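Local coordinates for protein leucyl-trna synthetase (Plasmodium knowlesi, PDB 5FOF) that probably removes wrongly attached amino acids from tRNA(Leu), as the editing domain of the cytosolic enzyme that charges this tRNA with leucine, at residues A[103-108]-A[169-174]. Sequence-based numbering, arbitrary orientation.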
loop_
_atom_site.group_PDB
_atom_site.type_symbol
_atom_site.label_atom_id
_atom_site.label_comp_id
_atom_site.label_asym_id
_atom_site.label_seq_id
_atom_site.Cartn_x
_atom_site.Cartn_y
_atom_site.Cartn_z
ATOM N N TYR A 103 6.148 10.911 2.913
ATOM C CA TYR A 103 6.458 9.487 2.997
ATOM C C TYR A 103 7.952 9.341 3.159
ATOM O O TYR A 103 8.680 10.238 2.774
ATOM C CB TYR A 103 5.960 8.762 1.744
ATOM C CG TYR A 103 4.451 8.677 1.721
ATOM C CD1 TYR A 103 3.697 9.701 1.194
ATOM C CD2 TYR A 103 3.783 7.583 2.280
ATOM C CE1 TYR A 103 2.325 9.645 1.197
ATOM C CE2 TYR A 103 2.409 7.515 2.286
ATOM C CZ TYR A 103 1.683 8.559 1.756
ATOM O OH TYR A 103 0.308 8.517 1.739
ATOM N N TYR A 104 8.396 8.214 3.722
ATOM C CA TYR A 104 9.789 8.020 4.128
ATOM C C TYR A 104 10.372 6.810 3.412
ATOM O O TYR A 104 9.712 5.778 3.284
ATOM C CB TYR A 104 9.876 7.861 5.654
ATOM C CG TYR A 104 9.648 9.165 6.393
ATOM C CD1 TYR A 104 8.368 9.723 6.497
ATOM C CD2 TYR A 104 10.715 9.867 6.959
ATOM C CE1 TYR A 104 8.162 10.932 7.142
ATOM C CE2 TYR A 104 10.517 11.070 7.620
ATOM C CZ TYR A 104 9.238 11.597 7.713
ATOM O OH TYR A 104 9.037 12.799 8.371
ATOM N N VAL A 105 11.609 6.939 2.951
ATOM C CA VAL A 105 12.251 5.925 2.127
ATOM C C VAL A 105 13.390 5.347 2.932
ATOM O O VAL A 105 14.256 6.083 3.411
ATOM C CB VAL A 105 12.750 6.535 0.807
ATOM C CG1 VAL A 105 13.441 5.497 -0.055
ATOM C CG2 VAL A 105 11.574 7.140 0.055
ATOM N N THR A 106 13.382 4.034 3.102
ATOM C CA THR A 106 14.355 3.366 3.973
ATOM C C THR A 106 14.796 2.063 3.331
ATOM O O THR A 106 14.387 1.741 2.226
ATOM C CB THR A 106 13.784 3.159 5.416
ATOM O OG1 THR A 106 14.787 2.612 6.288
ATOM C CG2 THR A 106 12.557 2.250 5.432
ATOM N N LEU A 107 15.662 1.343 4.016
ATOM C CA LEU A 107 16.104 0.030 3.593
ATOM C C LEU A 107 15.594 -0.994 4.591
ATOM O O LEU A 107 15.625 -0.757 5.790
ATOM C CB LEU A 107 17.623 -0.005 3.574
ATOM C CG LEU A 107 18.283 0.861 2.508
ATOM C CD1 LEU A 107 19.761 1.035 2.794
ATOM C CD2 LEU A 107 18.090 0.239 1.134
ATOM N N GLY A 108 15.132 -2.135 4.093
ATOM C CA GLY A 108 14.683 -3.235 4.950
ATOM C C GLY A 108 14.872 -4.594 4.322
ATOM O O GLY A 108 15.459 -4.726 3.242
ATOM N N LEU A 169 17.660 4.474 9.367
ATOM C CA LEU A 169 18.332 4.995 8.164
ATOM C C LEU A 169 17.289 5.451 7.143
ATOM O O LEU A 169 16.585 4.625 6.564
ATOM C CB LEU A 169 19.259 3.944 7.547
ATOM C CG LEU A 169 20.024 4.321 6.264
ATOM C CD1 LEU A 169 20.544 5.754 6.277
ATOM C CD2 LEU A 169 21.186 3.360 6.026
ATOM N N ILE A 170 17.194 6.764 6.933
ATOM C CA ILE A 170 16.208 7.350 6.024
ATOM C C ILE A 170 16.942 7.877 4.804
ATOM O O ILE A 170 17.724 8.803 4.925
ATOM C CB ILE A 170 15.436 8.494 6.720
ATOM C CG1 ILE A 170 14.716 7.971 7.974
ATOM C CG2 ILE A 170 14.440 9.157 5.777
ATOM C CD1 ILE A 170 13.826 6.763 7.737
ATOM N N LEU A 171 16.690 7.299 3.633
ATOM C CA LEU A 171 17.378 7.735 2.418
ATOM C C LEU A 171 16.807 9.045 1.912
ATOM O O LEU A 171 17.557 9.905 1.428
ATOM C CB LEU A 171 17.318 6.684 1.318
ATOM C CG LEU A 171 17.975 5.335 1.632
ATOM C CD1 LEU A 171 17.586 4.313 0.569
ATOM C CD2 LEU A 171 19.491 5.438 1.732
ATOM N N MET A 172 15.489 9.203 2.013
ATOM C CA MET A 172 14.864 10.472 1.679
ATOM C C MET A 172 13.464 10.607 2.240
ATOM O O MET A 172 12.867 9.651 2.663
ATOM C CB MET A 172 14.860 10.696 0.150
ATOM C CG MET A 172 13.588 10.334 -0.610
ATOM S SD MET A 172 13.673 10.592 -2.401
ATOM C CE MET A 172 14.645 12.104 -2.494
ATOM N N LYS A 173 12.953 11.825 2.180
ATOM C CA LYS A 173 11.633 12.195 2.662
ATOM C C LYS A 173 10.957 12.961 1.529
ATOM O O LYS A 173 11.468 13.996 1.100
ATOM C CB LYS A 173 11.842 13.080 3.876
ATOM C CG LYS A 173 10.628 13.745 4.497
ATOM C CD LYS A 173 11.115 14.505 5.733
ATOM C CE LYS A 173 10.038 15.308 6.430
ATOM N NZ LYS A 173 10.532 15.739 7.766
ATOM N N ILE A 174 9.843 12.445 1.014
ATOM C CA ILE A 174 9.155 13.094 -0.105
ATOM C C ILE A 174 7.647 13.084 0.032
ATOM O O ILE A 174 7.077 12.167 0.618
ATOM C CB ILE A 174 9.505 12.448 -1.462
ATOM C CG1 ILE A 174 9.542 10.923 -1.339
ATOM C CG2 ILE A 174 10.825 12.994 -1.978
ATOM C CD1 ILE A 174 9.392 10.224 -2.666
#
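Main-chain bonds join Y103 and I174 as an antiparallel hydrogen-bonded pair: Y103 N reaches I174 O at 2.8 Å with an N-H...O angle of 169°, and I174 N returns to Y103 O at 3.1 Å. Farther along, V105 faces both L171 and M172, with L171 N bonded to V105 O (2.7 Å) and V105 N to M172 O (3.0 Å). This bonding, together with the helix-like backbone of L171 (phi/psi -76°/-38°) followed by extended M172, is consistent with a classic beta bulge, L171 and M172 lying opposite V105. Beyond it a side chain replaces the ladder: T106 OG1, anti to its own N, donates to L169 O at 2.7 Å.

The Y104 and K173 side chains run alongside each other. The extended lysine lays CG over one ring face, 4.0 Å above the plane and offset toward the rim, and continues to the phenol, where NZ makes a weak bond to OH. I170 CG2 meets the same ring at its edge.

Apolar contact across the bulge is made by V105 CG2 against M172 CG (3.8 Å), while L171 CD1 approaches L107 CG at 4.0 Å, these two side chains crossing nearly at right angles.

Within the mixed sheet, strand 102-108 lies between 170-175 and 137-141. Y104, T106 and I170 pack on helix 143-151, M172 and I174 on helix 43-55, and L107 and L169 on helix 128-134.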